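Local coordinates for receptor-type tyrosine-protein phosphatase C (Rattus norvegicus, PDB 5FN8), which probably dephosphorylates phosphotyrosines on signalling proteins so that T cells can be activated through the antigen receptor, the present piece being two extracellular fibronectin type III domains, at residues 63-68 / 125-130; 96-101 / 169-174; 112-117 / 155-160. All coordinates share one frame; numbering follows the deposited sequence.

Interaction 1: residues 63-68 / 125-130; sequences RPYTEY and NGPEAR. With NAG (2-acetamido-2-deoxy-beta-D-glucopyranose), chain G.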
loop_
_atom_site.group_PDB
_atom_site.type_symbol
_atom_site.label_atom_id
_atom_site.label_comp_id
_atom_site.label_asym_id
_atom_site.label_seq_id
_atom_site.Cartn_x
_atom_site.Cartn_y
_atom_site.Cartn_z
ATOM N N ARG B 63 -3.967 -9.287 0.764
ATOM C CA ARG B 63 -2.807 -8.794 -0.000
ATOM C C ARG B 63 -1.718 -9.873 0.014
ATOM O O ARG B 63 -1.537 -10.537 1.041
ATOM C CB ARG B 63 -2.216 -7.481 0.601
ATOM C CG ARG B 63 -3.224 -6.449 1.129
ATOM C CD ARG B 63 -3.728 -5.401 0.131
ATOM N NE ARG B 63 -4.156 -4.187 0.852
ATOM C CZ ARG B 63 -5.374 -3.965 1.360
ATOM N NH1 ARG B 63 -6.342 -4.865 1.208
ATOM N NH2 ARG B 63 -5.632 -2.840 2.019
ATOM N N PRO B 64 -0.900 -10.006 -1.065
ATOM C CA PRO B 64 0.197 -11.000 -1.036
ATOM C C PRO B 64 1.294 -10.628 -0.062
ATOM O O PRO B 64 1.474 -9.446 0.265
ATOM C CB PRO B 64 0.677 -11.023 -2.477
ATOM C CG PRO B 64 -0.478 -10.463 -3.284
ATOM C CD PRO B 64 -0.976 -9.369 -2.398
ATOM N N TYR B 65 1.968 -11.664 0.471
ATOM C CA TYR B 65 3.069 -11.582 1.432
ATOM C C TYR B 65 2.791 -10.669 2.651
ATOM O O TYR B 65 3.627 -9.869 3.078
ATOM C CB TYR B 65 4.414 -11.298 0.692
ATOM C CG TYR B 65 5.610 -11.795 1.474
ATOM C CD1 TYR B 65 5.897 -13.154 1.559
ATOM C CD2 TYR B 65 6.419 -10.912 2.184
ATOM C CE1 TYR B 65 6.945 -13.624 2.350
ATOM C CE2 TYR B 65 7.502 -11.366 2.939
ATOM C CZ TYR B 65 7.763 -12.725 3.017
ATOM O OH TYR B 65 8.841 -13.182 3.744
ATOM N N THR B 66 1.574 -10.777 3.193
ATOM C CA THR B 66 1.128 -9.992 4.331
ATOM C C THR B 66 0.822 -10.930 5.491
ATOM O O THR B 66 0.229 -11.985 5.293
ATOM C CB THR B 66 -0.040 -9.068 3.917
ATOM O OG1 THR B 66 0.416 -8.175 2.905
ATOM C CG2 THR B 66 -0.572 -8.224 5.067
ATOM N N GLU B 67 1.273 -10.552 6.687
ATOM C CA GLU B 67 0.990 -11.250 7.940
ATOM C C GLU B 67 -0.393 -10.835 8.415
ATOM O O GLU B 67 -0.716 -9.639 8.419
ATOM C CB GLU B 67 2.020 -10.867 9.012
ATOM C CG GLU B 67 2.680 -12.067 9.670
ATOM C CD GLU B 67 4.136 -12.261 9.301
ATOM O OE1 GLU B 67 4.896 -11.266 9.326
ATOM O OE2 GLU B 67 4.530 -13.420 9.034
ATOM N N TYR B 68 -1.219 -11.824 8.789
ATOM C CA TYR B 68 -2.554 -11.601 9.301
ATOM C C TYR B 68 -2.809 -12.390 10.568
ATOM O O TYR B 68 -2.160 -13.406 10.832
ATOM C CB TYR B 68 -3.608 -12.039 8.292
ATOM C CG TYR B 68 -3.728 -11.184 7.067
ATOM C CD1 TYR B 68 -4.583 -10.086 7.043
ATOM C CD2 TYR B 68 -3.060 -11.525 5.886
ATOM C CE1 TYR B 68 -4.727 -9.315 5.898
ATOM C CE2 TYR B 68 -3.222 -10.777 4.723
ATOM C CZ TYR B 68 -4.027 -9.653 4.747
ATOM O OH TYR B 68 -4.196 -8.930 3.601
ATOM N N ASN B 125 4.883 -7.349 -3.077
ATOM C CA ASN B 125 4.364 -8.729 -2.948
ATOM C C ASN B 125 5.343 -9.813 -2.563
ATOM O O ASN B 125 5.085 -10.997 -2.815
ATOM C CB ASN B 125 3.575 -9.126 -4.213
ATOM C CG ASN B 125 2.428 -8.207 -4.519
ATOM O OD1 ASN B 125 1.921 -7.502 -3.640
ATOM N ND2 ASN B 125 1.980 -8.206 -5.773
ATOM N N GLY B 126 6.437 -9.425 -1.936
ATOM C CA GLY B 126 7.460 -10.384 -1.540
ATOM C C GLY B 126 8.440 -9.811 -0.545
ATOM O O GLY B 126 8.376 -8.610 -0.261
ATOM N N PRO B 127 9.409 -10.633 -0.068
ATOM C CA PRO B 127 10.352 -10.158 0.972
ATOM C C PRO B 127 11.476 -9.216 0.587
ATOM O O PRO B 127 12.047 -8.582 1.488
ATOM C CB PRO B 127 10.931 -11.455 1.551
ATOM C CG PRO B 127 10.852 -12.422 0.441
ATOM C CD PRO B 127 9.594 -12.075 -0.336
ATOM N N GLU B 128 11.869 -9.184 -0.705
ATOM C CA GLU B 128 13.024 -8.405 -1.145
ATOM C C GLU B 128 12.682 -7.385 -2.213
ATOM O O GLU B 128 11.542 -7.311 -2.674
ATOM C CB GLU B 128 14.153 -9.342 -1.604
ATOM C CG GLU B 128 14.723 -10.195 -0.479
ATOM C CD GLU B 128 14.999 -11.632 -0.869
ATOM O OE1 GLU B 128 15.731 -11.855 -1.862
ATOM O OE2 GLU B 128 14.509 -12.542 -0.157
ATOM N N ALA B 129 13.693 -6.579 -2.593
ATOM C CA ALA B 129 13.560 -5.541 -3.583
ATOM C C ALA B 129 14.830 -5.431 -4.435
ATOM O O ALA B 129 15.839 -4.865 -3.981
ATOM C CB ALA B 129 13.230 -4.216 -2.913
ATOM N N ARG B 130 14.782 -6.003 -5.676
ATOM C CA ARG B 130 15.896 -5.972 -6.642
ATOM C C ARG B 130 15.429 -5.610 -8.016
ATOM O O ARG B 130 14.280 -5.855 -8.404
ATOM C CB ARG B 130 16.741 -7.258 -6.631
ATOM C CG ARG B 130 17.211 -7.578 -5.211
ATOM C CD ARG B 130 18.386 -8.473 -5.095
ATOM N NE ARG B 130 19.542 -8.007 -5.862
ATOM C CZ ARG B 130 20.573 -7.340 -5.361
ATOM N NH1 ARG B 130 20.579 -6.974 -4.092
ATOM N NH2 ARG B 130 21.596 -7.011 -6.135
HETATM C C1 NAG G . 19.597 -11.055 -7.992
HETATM C C2 NAG G . 18.946 -12.397 -8.338
HETATM C C3 NAG G . 18.554 -13.183 -7.082
HETATM C C4 NAG G . 19.668 -13.176 -6.040
HETATM C C5 NAG G . 20.148 -11.758 -5.742
HETATM C C6 NAG G . 21.324 -11.722 -4.789
HETATM C C7 NAG G . 16.968 -12.968 -9.763
HETATM C C8 NAG G . 15.957 -12.393 -10.705
HETATM N N2 NAG G . 17.773 -12.071 -9.141
HETATM O O3 NAG G . 18.322 -14.543 -7.437
HETATM O O4 NAG G . 19.187 -13.787 -4.846
HETATM O O5 NAG G . 20.589 -11.140 -6.960
HETATM O O6 NAG G . 21.732 -10.398 -4.475
HETATM O O7 NAG G . 17.038 -14.176 -9.556
#

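Interaction 2: residues 96-101 / 169-174; sequences ARPGKV and FYNGEY. With NAG (2-acetamido-2-deoxy-beta-D-glucopyranose), chain H; NAG (2-acetamido-2-deoxy-beta-D-glucopyranose), chain G.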
loop_
_atom_site.group_PDB
_atom_site.type_symbol
_atom_site.label_atom_id
_atom_site.label_comp_id
_atom_site.label_asym_id
_atom_site.label_seq_id
_atom_site.Cartn_x
_atom_site.Cartn_y
_atom_site.Cartn_z
ATOM N N ALA B 96 3.517 -13.014 -4.417
ATOM C CA ALA B 96 2.965 -12.957 -5.766
ATOM C C ALA B 96 3.947 -12.180 -6.676
ATOM O O ALA B 96 4.980 -11.681 -6.207
ATOM C CB ALA B 96 1.593 -12.275 -5.734
ATOM N N ARG B 97 3.640 -12.096 -7.991
ATOM C CA ARG B 97 4.450 -11.338 -8.936
ATOM C C ARG B 97 4.333 -9.871 -8.541
ATOM O O ARG B 97 3.228 -9.402 -8.232
ATOM C CB ARG B 97 3.937 -11.502 -10.369
ATOM C CG ARG B 97 4.096 -12.903 -10.929
ATOM C CD ARG B 97 3.517 -12.974 -12.318
ATOM N NE ARG B 97 4.510 -12.599 -13.325
ATOM C CZ ARG B 97 4.428 -11.557 -14.151
ATOM N NH1 ARG B 97 3.373 -10.747 -14.109
ATOM N NH2 ARG B 97 5.394 -11.316 -15.024
ATOM N N PRO B 98 5.463 -9.133 -8.464
ATOM C CA PRO B 98 5.362 -7.700 -8.145
ATOM C C PRO B 98 4.765 -6.962 -9.367
ATOM O O PRO B 98 4.536 -7.562 -10.439
ATOM C CB PRO B 98 6.841 -7.305 -7.961
ATOM C CG PRO B 98 7.601 -8.224 -8.832
ATOM C CD PRO B 98 6.856 -9.522 -8.793
ATOM N N GLY B 99 4.609 -5.652 -9.240
ATOM C CA GLY B 99 4.176 -4.841 -10.363
ATOM C C GLY B 99 5.370 -4.355 -11.165
ATOM O O GLY B 99 6.502 -4.777 -10.932
ATOM N N LYS B 100 5.118 -3.474 -12.128
ATOM C CA LYS B 100 6.154 -2.895 -12.969
ATOM C C LYS B 100 6.778 -1.701 -12.271
ATOM O O LYS B 100 6.155 -1.077 -11.445
ATOM C CB LYS B 100 5.591 -2.491 -14.329
ATOM C CG LYS B 100 5.020 -3.633 -15.155
ATOM C CD LYS B 100 4.229 -3.105 -16.349
ATOM C CE LYS B 100 5.102 -2.539 -17.441
ATOM N NZ LYS B 100 4.328 -1.738 -18.429
ATOM N N VAL B 101 8.008 -1.385 -12.605
ATOM C CA VAL B 101 8.729 -0.255 -12.044
ATOM C C VAL B 101 8.076 1.052 -12.537
ATOM O O VAL B 101 7.462 1.089 -13.618
ATOM C CB VAL B 101 10.264 -0.328 -12.365
ATOM C CG1 VAL B 101 10.903 -1.581 -11.763
ATOM C CG2 VAL B 101 10.572 -0.190 -13.877
ATOM N N PHE B 169 11.328 -6.028 -11.855
ATOM C CA PHE B 169 11.474 -6.014 -10.402
ATOM C C PHE B 169 11.473 -7.448 -9.937
ATOM O O PHE B 169 10.654 -8.244 -10.407
ATOM C CB PHE B 169 10.321 -5.266 -9.729
ATOM C CG PHE B 169 10.552 -5.026 -8.253
ATOM C CD1 PHE B 169 11.353 -3.978 -7.817
ATOM C CD2 PHE B 169 9.891 -5.789 -7.295
ATOM C CE1 PHE B 169 11.516 -3.721 -6.450
ATOM C CE2 PHE B 169 10.077 -5.543 -5.944
ATOM C CZ PHE B 169 10.878 -4.502 -5.536
ATOM N N TYR B 170 12.380 -7.767 -9.018
ATOM C CA TYR B 170 12.487 -9.068 -8.374
ATOM C C TYR B 170 12.214 -8.899 -6.871
ATOM O O TYR B 170 12.850 -8.071 -6.219
ATOM C CB TYR B 170 13.875 -9.683 -8.631
ATOM C CG TYR B 170 14.055 -11.031 -7.972
ATOM C CD1 TYR B 170 13.293 -12.128 -8.364
ATOM C CD2 TYR B 170 15.003 -11.219 -6.963
ATOM C CE1 TYR B 170 13.431 -13.364 -7.741
ATOM C CE2 TYR B 170 15.154 -12.455 -6.335
ATOM C CZ TYR B 170 14.384 -13.532 -6.746
ATOM O OH TYR B 170 14.562 -14.771 -6.166
ATOM N N ASN B 171 11.265 -9.652 -6.337
ATOM C CA ASN B 171 10.859 -9.525 -4.932
ATOM C C ASN B 171 11.364 -10.638 -3.996
ATOM O O ASN B 171 10.879 -10.761 -2.899
ATOM C CB ASN B 171 9.317 -9.321 -4.822
ATOM C CG ASN B 171 8.507 -10.565 -5.091
ATOM O OD1 ASN B 171 9.027 -11.678 -5.148
ATOM N ND2 ASN B 171 7.210 -10.414 -5.267
ATOM N N GLY B 172 12.358 -11.403 -4.422
ATOM C CA GLY B 172 12.912 -12.501 -3.635
ATOM C C GLY B 172 12.305 -13.831 -4.007
ATOM O O GLY B 172 12.822 -14.881 -3.632
ATOM N N GLU B 173 11.191 -13.802 -4.741
ATOM C CA GLU B 173 10.522 -15.028 -5.154
ATOM C C GLU B 173 10.002 -14.969 -6.584
ATOM O O GLU B 173 9.875 -16.011 -7.229
ATOM C CB GLU B 173 9.371 -15.337 -4.186
ATOM C CG GLU B 173 9.833 -16.071 -2.943
ATOM C CD GLU B 173 8.745 -16.319 -1.933
ATOM O OE1 GLU B 173 7.857 -17.161 -2.197
ATOM O OE2 GLU B 173 8.782 -15.658 -0.875
ATOM N N TYR B 174 9.688 -13.773 -7.079
ATOM C CA TYR B 174 9.114 -13.604 -8.417
ATOM C C TYR B 174 9.637 -12.412 -9.121
ATOM O O TYR B 174 9.973 -11.411 -8.496
ATOM C CB TYR B 174 7.573 -13.469 -8.357
ATOM C CG TYR B 174 6.876 -14.707 -7.852
ATOM C CD1 TYR B 174 6.693 -15.813 -8.675
ATOM C CD2 TYR B 174 6.386 -14.773 -6.547
ATOM C CE1 TYR B 174 6.090 -16.975 -8.200
ATOM C CE2 TYR B 174 5.749 -15.922 -6.067
ATOM C CZ TYR B 174 5.582 -17.012 -6.903
ATOM O OH TYR B 174 4.997 -18.167 -6.435
HETATM C C1 NAG H . -1.922 -15.605 -7.392
HETATM C C2 NAG H . -1.270 -14.995 -8.634
HETATM C C3 NAG H . -1.991 -15.493 -9.888
HETATM C C4 NAG H . -1.979 -17.020 -9.933
HETATM C C5 NAG H . -2.559 -17.594 -8.642
HETATM C C6 NAG H . -2.421 -19.096 -8.537
HETATM C C7 NAG H . 0.023 -12.892 -8.855
HETATM C C8 NAG H . -0.076 -11.403 -9.014
HETATM N N2 NAG H . -1.150 -13.544 -8.645
HETATM O O3 NAG H . -1.342 -14.983 -11.049
HETATM O O4 NAG H . -2.728 -17.495 -11.047
HETATM O O5 NAG H . -1.878 -17.035 -7.505
HETATM O O6 NAG H . -1.106 -19.540 -8.851
HETATM O O7 NAG H . 1.104 -13.481 -8.905
HETATM C C1 NAG G . 19.597 -11.055 -7.992
HETATM C C2 NAG G . 18.946 -12.397 -8.338
HETATM C C3 NAG G . 18.554 -13.183 -7.082
HETATM C C4 NAG G . 19.668 -13.176 -6.040
HETATM C C5 NAG G . 20.148 -11.758 -5.742
HETATM C C6 NAG G . 21.324 -11.722 -4.789
HETATM C C7 NAG G . 16.968 -12.968 -9.763
HETATM C C8 NAG G . 15.957 -12.393 -10.705
HETATM N N2 NAG G . 17.773 -12.071 -9.141
HETATM O O3 NAG G . 18.322 -14.543 -7.437
HETATM O O4 NAG G . 19.187 -13.787 -4.846
HETATM O O5 NAG G . 20.589 -11.140 -6.960
HETATM O O6 NAG G . 21.732 -10.398 -4.475
HETATM O O7 NAG G . 17.038 -14.176 -9.556
HETATM O O HOH W 1 8.457 -6.011 -12.612
#

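Interaction 3: residues 112-117 / 155-160; sequences NSINVT and DNLYYS. With NAG (2-acetamido-2-deoxy-beta-D-glucopyranose), chain I.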
loop_
_atom_site.group_PDB
_atom_site.type_symbol
_atom_site.label_atom_id
_atom_site.label_comp_id
_atom_site.label_asym_id
_atom_site.label_seq_id
_atom_site.Cartn_x
_atom_site.Cartn_y
_atom_site.Cartn_z
ATOM N N ASN B 112 28.901 6.218 -26.233
ATOM C CA ASN B 112 28.574 4.785 -26.224
ATOM C C ASN B 112 28.100 4.267 -24.810
ATOM O O ASN B 112 28.225 3.078 -24.505
ATOM C CB ASN B 112 29.786 3.998 -26.752
ATOM C CG ASN B 112 30.998 3.941 -25.835
ATOM O OD1 ASN B 112 31.118 4.676 -24.839
ATOM N ND2 ASN B 112 31.932 3.049 -26.157
ATOM N N SER B 113 27.580 5.188 -23.969
ATOM C CA SER B 113 27.150 4.993 -22.578
ATOM C C SER B 113 25.686 5.461 -22.389
ATOM O O SER B 113 25.332 6.534 -22.878
ATOM C CB SER B 113 28.071 5.801 -21.660
ATOM O OG SER B 113 28.196 5.322 -20.334
ATOM N N ILE B 114 24.854 4.656 -21.683
ATOM C CA ILE B 114 23.430 4.904 -21.378
ATOM C C ILE B 114 23.196 4.736 -19.887
ATOM O O ILE B 114 23.656 3.772 -19.284
ATOM C CB ILE B 114 22.451 3.955 -22.178
ATOM C CG1 ILE B 114 22.606 3.994 -23.727
ATOM C CG2 ILE B 114 20.970 4.022 -21.711
ATOM C CD1 ILE B 114 22.532 5.280 -24.396
ATOM N N ASN B 115 22.448 5.660 -19.305
ATOM C CA ASN B 115 22.054 5.627 -17.897
ATOM C C ASN B 115 20.567 5.258 -17.840
ATOM O O ASN B 115 19.768 5.791 -18.630
ATOM C CB ASN B 115 22.322 6.981 -17.216
ATOM C CG ASN B 115 23.679 7.150 -16.562
ATOM O OD1 ASN B 115 24.642 6.411 -16.837
ATOM N ND2 ASN B 115 23.738 8.158 -15.678
ATOM N N VAL B 116 20.219 4.276 -16.963
ATOM C CA VAL B 116 18.855 3.785 -16.780
ATOM C C VAL B 116 18.444 3.976 -15.305
ATOM O O VAL B 116 19.184 3.593 -14.408
ATOM C CB VAL B 116 18.633 2.323 -17.295
ATOM C CG1 VAL B 116 17.153 1.916 -17.188
ATOM C CG2 VAL B 116 19.128 2.147 -18.729
ATOM N N THR B 117 17.292 4.614 -15.069
ATOM C CA THR B 117 16.768 4.901 -13.724
ATOM C C THR B 117 15.296 4.599 -13.670
ATOM O O THR B 117 14.594 4.698 -14.675
ATOM C CB THR B 117 17.010 6.365 -13.299
ATOM O OG1 THR B 117 16.455 7.232 -14.290
ATOM C CG2 THR B 117 18.487 6.686 -13.070
ATOM N N ASP B 155 27.725 1.032 -20.125
ATOM C CA ASP B 155 28.776 1.572 -20.973
ATOM C C ASP B 155 29.407 0.560 -21.940
ATOM O O ASP B 155 28.997 -0.598 -21.972
ATOM C CB ASP B 155 29.812 2.333 -20.122
ATOM C CG ASP B 155 30.373 1.592 -18.923
ATOM O OD1 ASP B 155 30.777 0.420 -19.084
ATOM O OD2 ASP B 155 30.472 2.211 -17.838
ATOM N N ASN B 156 30.354 1.030 -22.769
ATOM C CA ASN B 156 31.081 0.244 -23.769
ATOM C C ASN B 156 30.170 -0.440 -24.821
ATOM O O ASN B 156 30.401 -1.597 -25.217
ATOM C CB ASN B 156 32.130 -0.703 -23.122
ATOM C CG ASN B 156 33.078 -0.032 -22.133
ATOM O OD1 ASN B 156 33.552 1.099 -22.330
ATOM N ND2 ASN B 156 33.396 -0.728 -21.045
ATOM N N LEU B 157 29.152 0.312 -25.294
ATOM C CA LEU B 157 28.218 -0.143 -26.329
ATOM C C LEU B 157 28.745 0.272 -27.714
ATOM O O LEU B 157 29.728 1.016 -27.798
ATOM C CB LEU B 157 26.805 0.453 -26.095
ATOM C CG LEU B 157 26.104 0.188 -24.752
ATOM C CD1 LEU B 157 24.988 1.162 -24.553
ATOM C CD2 LEU B 157 25.522 -1.227 -24.675
ATOM N N TYR B 158 28.110 -0.211 -28.803
ATOM C CA TYR B 158 28.500 0.190 -30.162
ATOM C C TYR B 158 27.948 1.605 -30.401
ATOM O O TYR B 158 26.971 1.993 -29.744
ATOM C CB TYR B 158 28.044 -0.830 -31.221
ATOM C CG TYR B 158 28.740 -2.178 -31.119
ATOM C CD1 TYR B 158 30.113 -2.295 -31.320
ATOM C CD2 TYR B 158 28.015 -3.345 -30.902
ATOM C CE1 TYR B 158 30.753 -3.537 -31.268
ATOM C CE2 TYR B 158 28.646 -4.588 -30.823
ATOM C CZ TYR B 158 30.013 -4.682 -31.024
ATOM O OH TYR B 158 30.637 -5.912 -30.972
ATOM N N TYR B 159 28.613 2.381 -31.286
ATOM C CA TYR B 159 28.396 3.808 -31.548
ATOM C C TYR B 159 27.098 4.340 -32.153
ATOM O O TYR B 159 26.666 5.439 -31.752
ATOM C CB TYR B 159 29.629 4.477 -32.184
ATOM C CG TYR B 159 30.681 4.809 -31.151
ATOM C CD1 TYR B 159 30.499 5.866 -30.256
ATOM C CD2 TYR B 159 31.820 4.022 -31.007
ATOM C CE1 TYR B 159 31.455 6.163 -29.282
ATOM C CE2 TYR B 159 32.782 4.309 -30.035
ATOM C CZ TYR B 159 32.590 5.379 -29.168
ATOM O OH TYR B 159 33.509 5.667 -28.183
ATOM N N SER B 160 26.499 3.642 -33.132
ATOM C CA SER B 160 25.248 4.149 -33.718
ATOM C C SER B 160 24.280 2.990 -33.786
ATOM O O SER B 160 23.900 2.524 -34.862
ATOM C CB SER B 160 25.496 4.800 -35.079
ATOM O OG SER B 160 25.951 6.136 -34.940
HETATM C C1 NAG I . 24.920 8.509 -14.945
HETATM C C2 NAG I . 25.105 10.026 -14.896
HETATM C C3 NAG I . 26.413 10.274 -14.143
HETATM C C4 NAG I . 26.322 9.719 -12.722
HETATM C C5 NAG I . 25.891 8.252 -12.733
HETATM C C6 NAG I . 25.496 7.741 -11.364
HETATM C C7 NAG I . 24.105 11.303 -16.760
HETATM C C8 NAG I . 24.267 11.701 -18.194
HETATM N N2 NAG I . 25.139 10.631 -16.218
HETATM O O3 NAG I . 26.696 11.668 -14.103
HETATM O O4 NAG I . 27.579 9.849 -12.065
HETATM O O5 NAG I . 24.743 8.076 -13.587
HETATM O O6 NAG I . 25.140 6.361 -11.376
HETATM O O7 NAG I . 23.085 11.567 -16.126
HETATM O O HOH W 2 31.394 3.808 -22.402
#

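Interaction 1: residues 63-68 / 125-130
The aromatic ring of Tyr65 and the pyrrolidine of Pro127 meet at about a right angle, and this crossing is a main part of the encounter between the two fibronectin type III domains. Tyr65 holds CG anti to its backbone N (chi1 -155°), which lays the ring alongside Gly126 and Pro127. Pro127 then sits over one ring face, its CD 3.9 Å from the Tyr65 ring centroid and only 11° off the normal, a CH-pi contact with the carbon almost central. Further along the proline, CB lies 3.5 Å from Tyr65 OH, so the contact runs out to the phenolic tip. At the root of the ring, Tyr65 CB packs on the carbonyl of Asn125, with CB 3.6 Å from Asn125 O.

Pro64 and Asn125 behave differently, lying alongside each other and pointing the same way. Pro64 CD comes within 3.7 Å of Asn125 OD1, a contact without a hydrogen bond, while the other end of the amide, ND2, binds Arg97 O in the interdomain linker. No hydrogen bond joins 63-68 directly to 125-130; the interface is one of shape.

Behind it, Tyr68 OH accepts from Arg63 N at 2.9 Å, nearly straight at 170°: a tyrosine corner, common in fibronectin type III domains and other Greek key beta-sandwiches, which closes the turn that carries Pro64 and Tyr65. That turn leads into strand 67-76, which pairs with strand 89-92 and, through Tyr68, with a strand of the second subunit. Segment 125-130 lies in the loop between strands 114-119 and 130-137 of the following domain, reaching the latter's first residue.

Interaction 2: residues 96-101 / 169-174
Asn171 OD1 is gripped by two backbone N-H groups of its own turn. Glu173 N, 3.1 Å from Asn171 OD1, lies in the carbonyl plane, whereas Tyr174 N, at 2.9 Å from the same oxygen, comes from above it; the first bond makes an Asx turn. CG of Asn171 stands in the crowded position between N and the carbonyl carbon (chi1 74°), folding the amide back over its turn. With OD1 so held, ND2 is aimed outward and donates to Ala96 O at 2.7 Å, approaching almost along the C=O axis; it also bonds Ile124 O.

Beside this amide, Pro98 is wedged in. Its CB touches Phe169 CD2 at 3.5 Å, its CG lies at the ring's edge in plane, and its CD faces Asn171 ND2 and Tyr174 CB. A water completes the seam, donating to Gly99 O and accepting from Phe169 N. A sugar meets each segment: Arg97 N gives a nearly straight bond (176°) to O7 of the chain H GlcNAc, while Tyr170 is sandwiched between the acetamide of the chain G sugar and Gly172 N. The side chain of Arg97 reaches Asp177 in a salt bridge.

The linker entering the second domain is thereby fastened to the turn that follows strand 162-170 and precedes strand 179-184. Phe169 also meets Tyr131 of the adjacent strand 130-137 edge-to-face.

Interaction 3: residues 112-117 / 155-160
One face of the Tyr159 ring is covered by Asn112, whose CB sits 3.7 Å above the ring plane and is offset toward the rim, in a CH-pi contact. The Asn112 amide lies above the phenolic end of the ring, its plane only 7° from parallel, bringing ND2 to 3.7 Å from Tyr159 OH. CG of Asn112 takes the crowded position between N and the carbonyl carbon (chi1 71°), and this directs both ends of the amide to the opposing loop. ND2 gives a weak bond to Leu157 O, while OD1 accepts from a water at 2.6 Å that in turn accepts from Asn156 N.

The main chain supplies the firmer link: Leu157 N donates to Asn112 O at 3.0 Å, in the carbonyl plane. On the inner side, the side chains of Leu157 and Ile114 cross at about a right angle, CD1 of Leu157 3.8 Å from CG1 of Ile114, and Phe165 and Tyr163 continue this core. Asn115, whose CB points away from the loop, carries a GlcNAc bonded through ND2.

Tyr163 OH is bound by Tyr158 N, the tyrosine corner of a fibronectin type III domain, here with its loop pinned to the start of strand 114-119 in the facing sheet.

In the fold
From the N terminus, the chain first supplies 63-68 in the leading fibronectin type III domain, then the linker 96-101 and the strand start 112-117. The first loop to close is interaction 1, when 125-130 returns to the preceding domain. Interaction 3 closes next, through 155-160, and interaction 2 last, through 169-174. Interaction 3 is thus enclosed by interaction 2, and interaction 1 crosses both. Interactions 1 and 2 are neighbours, with centres about 9 Å apart, joined by backbone bonding between 125-130 and 169-174; both lie at the junction between the two domains. Interaction 3, its centre about 26 Å from that of interaction 2, ties the two sheets at the far end of the second domain.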